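Local coordinates for protein minor pilin subunit PapF (Escherichia coli, PDB 2W07) that serves as a minor subunit of pili, the surface filaments with which the bacterium probably colonises the epithelium of specific host organs, at residues B[74-83]-B[132-141]; B[61-72]-B[89-97]. The protein carries 1 engineered substitution. One frame throughout, in Å; residues are numbered along the deposited sequence.

Contacts 1 and 2 share a corner of the pilin. Strand 57-62, whose end belongs to contact 2, is the sheet neighbour of strand 138-147, whose start belongs to contact 1, and Leu74 packs on Leu97 where the two meet. Both are partly buried. Contact 1 (74-83 with 132-141) joins an aromatic interior to a polar rim and borders the partner protein, whose strand pairs in parallel with residues 138-141. Contact 2 (61-72 with 89-97) lies nearer the centre of the chain, yet no other protein chain of the assembly touches it. One leucine and one backbone hydrogen bond dominate it, whereas contact 1 relies on phenylalanines, aliphatic side chains and threonine and asparagine hydrogen bonds.

Contact 1 of 2, residues B[74-83]-B[132-141]; sequences LATNITHFGI and LNGGDFRTTA
Phe137 meets Phe81 obliquely, the ring centroids 4.8 Å apart and the planes at 56°. CE2 of Phe81 sits over one face of the Phe137 ring, offset toward its rim and 3.4 Å from Phe137 CD2. Ile83 approaches the same ring crosswise, its CD1 3.7 Å from Phe137 CE1, while Ile78 CD1 reaches Phe137 CB at 3.5 Å. Leu132 extends the apolar surface, its CB touching Ile78 CG2 and its CD1 facing Phe81 CD1.

Beside the rings, the hydroxyl of Thr139 donates to the carbonyl of Ala75 (OG1 to O 2.8 Å), nearly along the C=O axis. With OG1 opposite the backbone N (chi1 178°), CG2 falls between the N and the carbonyl carbon, facing CG1 of Ile83. The amide of Arg138 bonds to Asn77 OD1 from a position tilted out of the amide plane; the modelled 2.5 Å between Arg138 N and Asn77 OD1 is too short to be taken at face value.

Further out, Thr76 fixes the loop that carries Asn77 and Ile78. Its OG1 accepts from Ile78 N in an ST turn and donates to Phe81 O, just where a type II turn runs from Ile78 to Phe81. Phe27 covers more of Phe137, and His34 meets Phe81. Residues 138-141 pair in parallel with a strand of the other protein, consistent with donor-strand complementation of a pilin by its chaperone.

Apolar contacts thus hold the buried ring of Phe137, while Thr139, and with less certainty Asn77, joins backbones that form only a weak direct hydrogen bond here, Asn77 N to Arg138 O.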
loop_
_atom_site.group_PDB
_atom_site.type_symbol
_atom_site.label_atom_id
_atom_site.label_comp_id
_atom_site.label_asym_id
_atom_site.label_seq_id
_atom_site.Cartn_x
_atom_site.Cartn_y
_atom_site.Cartn_z
ATOM N N LEU B 74 15.450 11.126 -9.168
ATOM C CA LEU B 74 14.700 12.193 -8.527
ATOM C C LEU B 74 15.442 13.502 -8.718
ATOM O O LEU B 74 16.669 13.539 -8.672
ATOM C CB LEU B 74 14.573 11.925 -7.026
ATOM C CG LEU B 74 13.799 10.694 -6.561
ATOM C CD1 LEU B 74 14.035 10.476 -5.073
ATOM C CD2 LEU B 74 12.320 10.893 -6.857
ATOM N N ALA B 75 14.700 14.578 -8.931
ATOM C CA ALA B 75 15.318 15.882 -9.085
ATOM C C ALA B 75 15.614 16.364 -7.674
ATOM O O ALA B 75 15.053 15.848 -6.705
ATOM C CB ALA B 75 14.358 16.844 -9.787
ATOM N N THR B 76 16.510 17.332 -7.549
ATOM C CA THR B 76 16.850 17.879 -6.242
ATOM C C THR B 76 16.623 19.383 -6.306
ATOM O O THR B 76 15.984 19.870 -7.236
ATOM C CB THR B 76 18.320 17.615 -5.890
ATOM O OG1 THR B 76 19.161 18.383 -6.761
ATOM C CG2 THR B 76 18.645 16.133 -6.039
ATOM N N ASN B 77 17.141 20.115 -5.323
ATOM C CA ASN B 77 16.990 21.565 -5.310
ATOM C C ASN B 77 18.184 22.195 -6.018
ATOM O O ASN B 77 18.568 23.332 -5.740
ATOM C CB ASN B 77 16.873 22.085 -3.871
ATOM C CG ASN B 77 18.103 21.793 -3.033
ATOM O OD1 ASN B 77 18.571 20.656 -2.967
ATOM N ND2 ASN B 77 18.627 22.822 -2.376
ATOM N N ILE B 78 18.768 21.428 -6.933
ATOM C CA ILE B 78 19.911 21.868 -7.725
ATOM C C ILE B 78 19.663 21.449 -9.168
ATOM O O ILE B 78 19.476 20.267 -9.453
ATOM C CB ILE B 78 21.227 21.221 -7.247
ATOM C CG1 ILE B 78 21.553 21.686 -5.829
ATOM C CG2 ILE B 78 22.360 21.590 -8.193
ATOM C CD1 ILE B 78 22.912 21.224 -5.322
ATOM N N THR B 79 19.647 22.419 -10.074
ATOM C CA THR B 79 19.408 22.131 -11.482
ATOM C C THR B 79 20.489 21.180 -12.002
ATOM O O THR B 79 21.655 21.295 -11.624
ATOM C CB THR B 79 19.440 23.420 -12.327
ATOM O OG1 THR B 79 18.888 24.506 -11.568
ATOM C CG2 THR B 79 18.620 23.237 -13.610
ATOM N N HIS B 80 20.089 20.244 -12.859
ATOM C CA HIS B 80 21.010 19.269 -13.447
ATOM C C HIS B 80 21.618 18.285 -12.449
ATOM O O HIS B 80 22.546 17.545 -12.783
ATOM C CB HIS B 80 22.135 19.984 -14.206
ATOM C CG HIS B 80 21.670 20.700 -15.435
ATOM N ND1 HIS B 80 21.005 20.062 -16.460
ATOM C CD2 HIS B 80 21.761 22.002 -15.796
ATOM C CE1 HIS B 80 20.705 20.941 -17.401
ATOM N NE2 HIS B 80 21.152 22.125 -17.022
ATOM N N PHE B 81 21.099 18.272 -11.227
ATOM C CA PHE B 81 21.603 17.363 -10.208
ATOM C C PHE B 81 20.459 16.562 -9.591
ATOM O O PHE B 81 19.456 17.127 -9.152
ATOM C CB PHE B 81 22.321 18.146 -9.115
ATOM C CG PHE B 81 22.887 17.278 -8.034
ATOM C CD1 PHE B 81 24.074 16.590 -8.232
ATOM C CD2 PHE B 81 22.211 17.117 -6.831
ATOM C CE1 PHE B 81 24.579 15.751 -7.246
ATOM C CE2 PHE B 81 22.708 16.281 -5.844
ATOM C CZ PHE B 81 23.894 15.597 -6.053
ATOM N N GLY B 82 20.605 15.244 -9.556
ATOM C CA GLY B 82 19.555 14.419 -8.989
ATOM C C GLY B 82 20.066 13.207 -8.243
ATOM O O GLY B 82 21.274 12.976 -8.145
ATOM N N ILE B 83 19.134 12.430 -7.705
ATOM C CA ILE B 83 19.472 11.221 -6.967
ATOM C C ILE B 83 18.844 10.034 -7.681
ATOM O O ILE B 83 17.625 9.969 -7.821
ATOM C CB ILE B 83 18.936 11.272 -5.522
ATOM C CG1 ILE B 83 19.480 12.510 -4.803
ATOM C CG2 ILE B 83 19.327 10.003 -4.774
ATOM C CD1 ILE B 83 20.984 12.521 -4.633
ATOM N N LEU B 132 27.197 24.098 -11.271
ATOM C CA LEU B 132 25.953 23.760 -10.593
ATOM C C LEU B 132 25.681 24.811 -9.525
ATOM O O LEU B 132 26.528 25.069 -8.669
ATOM C CB LEU B 132 26.050 22.381 -9.933
ATOM C CG LEU B 132 26.182 21.149 -10.831
ATOM C CD1 LEU B 132 26.285 19.902 -9.961
ATOM C CD2 LEU B 132 24.988 21.056 -11.767
ATOM N N ASN B 133 24.500 25.416 -9.586
ATOM C CA ASN B 133 24.113 26.438 -8.625
ATOM C C ASN B 133 23.688 25.824 -7.295
ATOM O O ASN B 133 22.502 25.622 -7.043
ATOM C CB ASN B 133 22.976 27.295 -9.194
ATOM C CG ASN B 133 21.800 26.464 -9.685
ATOM O OD1 ASN B 133 21.169 25.742 -8.918
ATOM N ND2 ASN B 133 21.500 26.570 -10.974
ATOM N N GLY B 134 24.665 25.523 -6.445
ATOM C CA GLY B 134 24.352 24.945 -5.152
ATOM C C GLY B 134 25.402 23.986 -4.631
ATOM O O GLY B 134 25.860 23.101 -5.355
ATOM N N GLY B 135 25.783 24.170 -3.370
ATOM C CA GLY B 135 26.774 23.309 -2.752
ATOM C C GLY B 135 26.073 22.301 -1.865
ATOM O O GLY B 135 26.621 21.247 -1.537
ATOM N N ASP B 136 24.848 22.642 -1.475
ATOM C CA ASP B 136 24.018 21.789 -0.633
ATOM C C ASP B 136 22.805 21.370 -1.446
ATOM O O ASP B 136 22.352 22.114 -2.318
ATOM C CB ASP B 136 23.543 22.545 0.613
ATOM C CG ASP B 136 24.624 22.683 1.661
ATOM O OD1 ASP B 136 25.136 21.644 2.129
ATOM O OD2 ASP B 136 24.960 23.831 2.025
ATOM N N PHE B 137 22.278 20.184 -1.159
ATOM C CA PHE B 137 21.111 19.691 -1.877
ATOM C C PHE B 137 20.236 18.843 -0.970
ATOM O O PHE B 137 20.710 18.254 -0.002
ATOM C CB PHE B 137 21.536 18.855 -3.092
ATOM C CG PHE B 137 21.961 17.451 -2.748
ATOM C CD1 PHE B 137 21.011 16.461 -2.503
ATOM C CD2 PHE B 137 23.307 17.124 -2.640
ATOM C CE1 PHE B 137 21.397 15.168 -2.153
ATOM C CE2 PHE B 137 23.702 15.832 -2.292
ATOM C CZ PHE B 137 22.745 14.854 -2.048
ATOM N N ARG B 138 18.956 18.788 -1.303
ATOM C CA ARG B 138 17.992 17.999 -0.559
ATOM C C ARG B 138 16.809 17.701 -1.465
ATOM O O ARG B 138 16.444 18.511 -2.317
ATOM C CB ARG B 138 17.540 18.739 0.708
ATOM C CG ARG B 138 17.374 20.240 0.557
ATOM C CD ARG B 138 17.157 20.902 1.915
ATOM N NE ARG B 138 18.159 20.477 2.894
ATOM C CZ ARG B 138 18.257 20.957 4.131
ATOM N NH1 ARG B 138 17.414 21.888 4.556
ATOM N NH2 ARG B 138 19.200 20.505 4.946
ATOM N N THR B 139 16.224 16.524 -1.290
ATOM C CA THR B 139 15.087 16.120 -2.097
ATOM C C THR B 139 14.210 15.184 -1.284
ATOM O O THR B 139 14.627 14.689 -0.232
ATOM C CB THR B 139 15.559 15.421 -3.387
ATOM O OG1 THR B 139 14.423 14.993 -4.147
ATOM C CG2 THR B 139 16.435 14.232 -3.056
ATOM N N THR B 140 12.993 14.955 -1.762
ATOM C CA THR B 140 12.057 14.086 -1.059
ATOM C C THR B 140 11.318 13.153 -2.011
ATOM O O THR B 140 10.896 13.552 -3.102
ATOM C CB THR B 140 11.001 14.904 -0.289
ATOM O OG1 THR B 140 11.616 16.051 0.310
ATOM C CG2 THR B 140 10.386 14.056 0.810
ATOM N N ALA B 141 11.171 11.906 -1.584
ATOM C CA ALA B 141 10.475 10.895 -2.362
ATOM C C ALA B 141 9.398 10.274 -1.475
ATOM O O ALA B 141 9.551 10.209 -0.255
ATOM C CB ALA B 141 11.455 9.818 -2.824
#

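Contact 2 of 2, residues B[61-72]-B[89-97]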
loop_
_atom_site.group_PDB
_atom_site.type_symbol
_atom_site.label_atom_id
_atom_site.label_comp_id
_atom_site.label_asym_id
_atom_site.label_seq_id
_atom_site.Cartn_x
_atom_site.Cartn_y
_atom_site.Cartn_z
ATOM N N VAL B 61 7.494 3.948 -5.248
ATOM C CA VAL B 61 8.232 5.159 -4.922
ATOM C C VAL B 61 7.978 6.214 -5.987
ATOM O O VAL B 61 8.144 5.951 -7.183
ATOM C CB VAL B 61 9.743 4.880 -4.864
ATOM C CG1 VAL B 61 10.489 6.153 -4.478
ATOM C CG2 VAL B 61 10.026 3.750 -3.878
ATOM N N THR B 62 7.585 7.408 -5.558
ATOM C CA THR B 62 7.315 8.486 -6.498
ATOM C C THR B 62 7.906 9.818 -6.033
ATOM O O THR B 62 8.311 9.966 -4.880
ATOM C CB THR B 62 5.796 8.653 -6.719
ATOM O OG1 THR B 62 5.171 9.020 -5.485
ATOM C CG2 THR B 62 5.184 7.342 -7.208
ATOM N N GLY B 63 7.956 10.782 -6.945
ATOM C CA GLY B 63 8.497 12.088 -6.616
ATOM C C GLY B 63 8.838 12.876 -7.866
ATOM O O GLY B 63 8.605 12.410 -8.980
ATOM N N ASN B 64 9.382 14.075 -7.682
ATOM C CA ASN B 64 9.761 14.925 -8.804
ATOM C C ASN B 64 10.951 14.318 -9.532
ATOM O O ASN B 64 11.919 13.890 -8.905
ATOM C CB ASN B 64 10.128 16.322 -8.310
ATOM C CG ASN B 64 9.044 16.934 -7.457
ATOM O OD1 ASN B 64 7.874 16.965 -7.849
ATOM N ND2 ASN B 64 9.420 17.428 -6.281
ATOM N N THR B 65 10.873 14.284 -10.856
ATOM C CA THR B 65 11.939 13.723 -11.675
ATOM C C THR B 65 12.561 14.797 -12.556
ATOM O O THR B 65 11.930 15.820 -12.829
ATOM C CB THR B 65 11.398 12.599 -12.582
ATOM O OG1 THR B 65 10.314 13.104 -13.368
ATOM C CG2 THR B 65 10.899 11.438 -11.748
ATOM N N MET B 66 13.804 14.574 -12.982
ATOM C CA MET B 66 14.479 15.530 -13.857
ATOM C C MET B 66 14.067 15.184 -15.276
ATOM O O MET B 66 13.539 14.098 -15.525
ATOM C CB MET B 66 16.006 15.412 -13.763
ATOM C CG MET B 66 16.610 15.613 -12.384
ATOM S SD MET B 66 18.407 15.869 -12.493
ATOM C CE MET B 66 18.934 14.303 -13.192
ATOM N N GLY B 67 14.311 16.100 -16.207
ATOM C CA GLY B 67 13.976 15.824 -17.591
ATOM C C GLY B 67 14.848 14.686 -18.090
ATOM O O GLY B 67 15.673 14.159 -17.347
ATOM N N GLY B 68 14.670 14.296 -19.344
ATOM C CA GLY B 68 15.475 13.218 -19.885
ATOM C C GLY B 68 14.755 11.885 -19.959
ATOM O O GLY B 68 13.562 11.786 -19.670
ATOM N N GLY B 69 15.495 10.847 -20.334
ATOM C CA GLY B 69 14.899 9.534 -20.460
ATOM C C GLY B 69 15.101 8.599 -19.288
ATOM O O GLY B 69 14.724 7.438 -19.376
ATOM N N GLN B 70 15.693 9.080 -18.197
ATOM C CA GLN B 70 15.910 8.221 -17.033
ATOM C C GLN B 70 14.585 8.021 -16.298
ATOM O O GLN B 70 13.766 8.936 -16.222
ATOM C CB GLN B 70 16.961 8.834 -16.099
ATOM C CG GLN B 70 18.331 9.018 -16.752
ATOM C CD GLN B 70 18.351 10.139 -17.782
ATOM O OE1 GLN B 70 19.121 10.104 -18.746
ATOM N NE2 GLN B 70 17.509 11.147 -17.574
ATOM N N ASN B 71 14.374 6.824 -15.758
ATOM C CA ASN B 71 13.126 6.519 -15.065
ATOM C C ASN B 71 13.316 6.125 -13.607
ATOM O O ASN B 71 12.443 5.483 -13.015
ATOM C CB ASN B 71 12.402 5.393 -15.798
ATOM C CG ASN B 71 13.196 4.101 -15.798
ATOM O OD1 ASN B 71 14.430 4.119 -15.757
ATOM N ND2 ASN B 71 12.496 2.971 -15.857
ATOM N N ASN B 72 14.441 6.517 -13.021
ATOM C CA ASN B 72 14.717 6.169 -11.635
ATOM C C ASN B 72 15.517 7.269 -10.964
ATOM O O ASN B 72 16.262 7.017 -10.009
ATOM C CB ASN B 72 15.509 4.864 -11.585
ATOM C CG ASN B 72 16.904 5.012 -12.165
ATOM O OD1 ASN B 72 17.082 5.582 -13.244
ATOM N ND2 ASN B 72 17.900 4.494 -11.456
ATOM N N LYS B 89 20.909 -3.636 -2.486
ATOM C CA LYS B 89 22.243 -3.067 -2.336
ATOM C C LYS B 89 23.001 -3.236 -3.646
ATOM O O LYS B 89 23.189 -4.353 -4.126
ATOM C CB LYS B 89 22.991 -3.762 -1.205
ATOM N N GLY B 90 23.429 -2.121 -4.226
ATOM C CA GLY B 90 24.154 -2.186 -5.478
ATOM C C GLY B 90 23.502 -1.370 -6.573
ATOM O O GLY B 90 22.278 -1.249 -6.636
ATOM N N MET B 91 24.332 -0.820 -7.449
ATOM C CA MET B 91 23.857 0.005 -8.552
ATOM C C MET B 91 23.460 -0.832 -9.773
ATOM O O MET B 91 23.426 -0.326 -10.896
ATOM C CB MET B 91 24.948 1.011 -8.933
ATOM C CG MET B 91 24.444 2.234 -9.667
ATOM S SD MET B 91 25.712 3.499 -9.808
ATOM C CE MET B 91 26.095 3.789 -8.065
ATOM N N SER B 92 23.144 -2.105 -9.550
ATOM C CA SER B 92 22.764 -2.992 -10.643
ATOM C C SER B 92 21.335 -2.768 -11.144
ATOM O O SER B 92 21.121 -2.044 -12.115
ATOM C CB SER B 92 22.952 -4.456 -10.226
ATOM O OG SER B 92 22.273 -4.748 -9.018
ATOM N N THR B 93 20.358 -3.391 -10.491
ATOM C CA THR B 93 18.963 -3.242 -10.897
ATOM C C THR B 93 18.383 -1.902 -10.452
ATOM O O THR B 93 18.452 -1.545 -9.275
ATOM C CB THR B 93 18.094 -4.374 -10.323
ATOM O OG1 THR B 93 16.713 -4.072 -10.546
ATOM C CG2 THR B 93 18.348 -4.541 -8.833
ATOM N N PRO B 94 17.793 -1.143 -11.390
ATOM C CA PRO B 94 17.203 0.165 -11.091
ATOM C C PRO B 94 15.876 0.082 -10.346
ATOM O O PRO B 94 15.239 -0.968 -10.306
ATOM C CB PRO B 94 17.041 0.782 -12.473
ATOM C CG PRO B 94 16.667 -0.404 -13.302
ATOM C CD PRO B 94 17.658 -1.458 -12.826
ATOM N N LEU B 95 15.471 1.202 -9.757
ATOM C CA LEU B 95 14.214 1.287 -9.020
ATOM C C LEU B 95 13.325 2.354 -9.646
ATOM O O LEU B 95 13.388 3.523 -9.272
ATOM C CB LEU B 95 14.479 1.629 -7.552
ATOM C CG LEU B 95 13.254 1.922 -6.680
ATOM C CD1 LEU B 95 12.256 0.780 -6.774
ATOM C CD2 LEU B 95 13.700 2.124 -5.243
ATOM N N THR B 96 12.500 1.935 -10.602
ATOM C CA THR B 96 11.587 2.834 -11.307
ATOM C C THR B 96 10.729 3.656 -10.354
ATOM O O THR B 96 10.177 3.127 -9.388
ATOM C CB THR B 96 10.649 2.047 -12.243
ATOM O OG1 THR B 96 11.429 1.304 -13.188
ATOM C CG2 THR B 96 9.720 2.996 -12.991
ATOM N N LEU B 97 10.616 4.948 -10.642
ATOM C CA LEU B 97 9.833 5.858 -9.820
ATOM C C LEU B 97 8.346 5.795 -10.155
ATOM O O LEU B 97 7.964 5.841 -11.323
ATOM C CB LEU B 97 10.348 7.290 -9.996
ATOM C CG LEU B 97 11.738 7.559 -9.411
ATOM C CD1 LEU B 97 12.224 8.941 -9.809
ATOM C CD2 LEU B 97 11.672 7.430 -7.895
#
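The backbones of Asn71-Asn72 and Thr96-Leu97 meet briefly, with Asn72 CA and Thr96 CA 4.6 Å apart and Leu97 N donating a fairly straight hydrogen bond to Asn71 O (3.0 Å, 161° at the hydrogen). The same carbonyl oxygen receives a CA-H contact from Thr96, so one oxygen takes a hydrogen bond from Leu97 and a weaker CH contact from Thr96.

Leu97 carries most of the side-chain contact. Its CG stands beside the backbone N, opposite the carbonyl carbon (chi1 -69°), and from there its two methyls part company. CD2 meets Val61 CG1 at 3.8 Å, the two side chains crossing at a slant; CD1 presses against Thr65 CG2 at 3.4 Å, tighter than ordinary van der Waals contact, as the two side chains slide past each other in opposite directions. CD1 also rests near the backbone of Asn72. Leu95 adds a looser touch, its CD2 4.2 Å from Val61 CG2.

Asn72 lays its CB 3.4 Å from Leu95 O, while its ND2 passes CB of Pro94 on the way to its own hydrogen bond with Leu85 O. At the exposed margin, Asn71 ND2 comes close to Thr96 OG1, but the angle is too poor for a hydrogen bond.

Leu85 of strand 81-87 ties both segments down, through backbone hydrogen bonds to Asn72 and Leu95 and packing against Val61 and Leu97. The 61-72 connection leads from strand 57-62, paired with 138-147, to the edge strand 73-75 of the larger sheet. It thus passes from one sheet to the other, with the 89-97 loop packed against it, consistent with the incomplete immunoglobulin-like beta sandwich of chaperone-usher pilins.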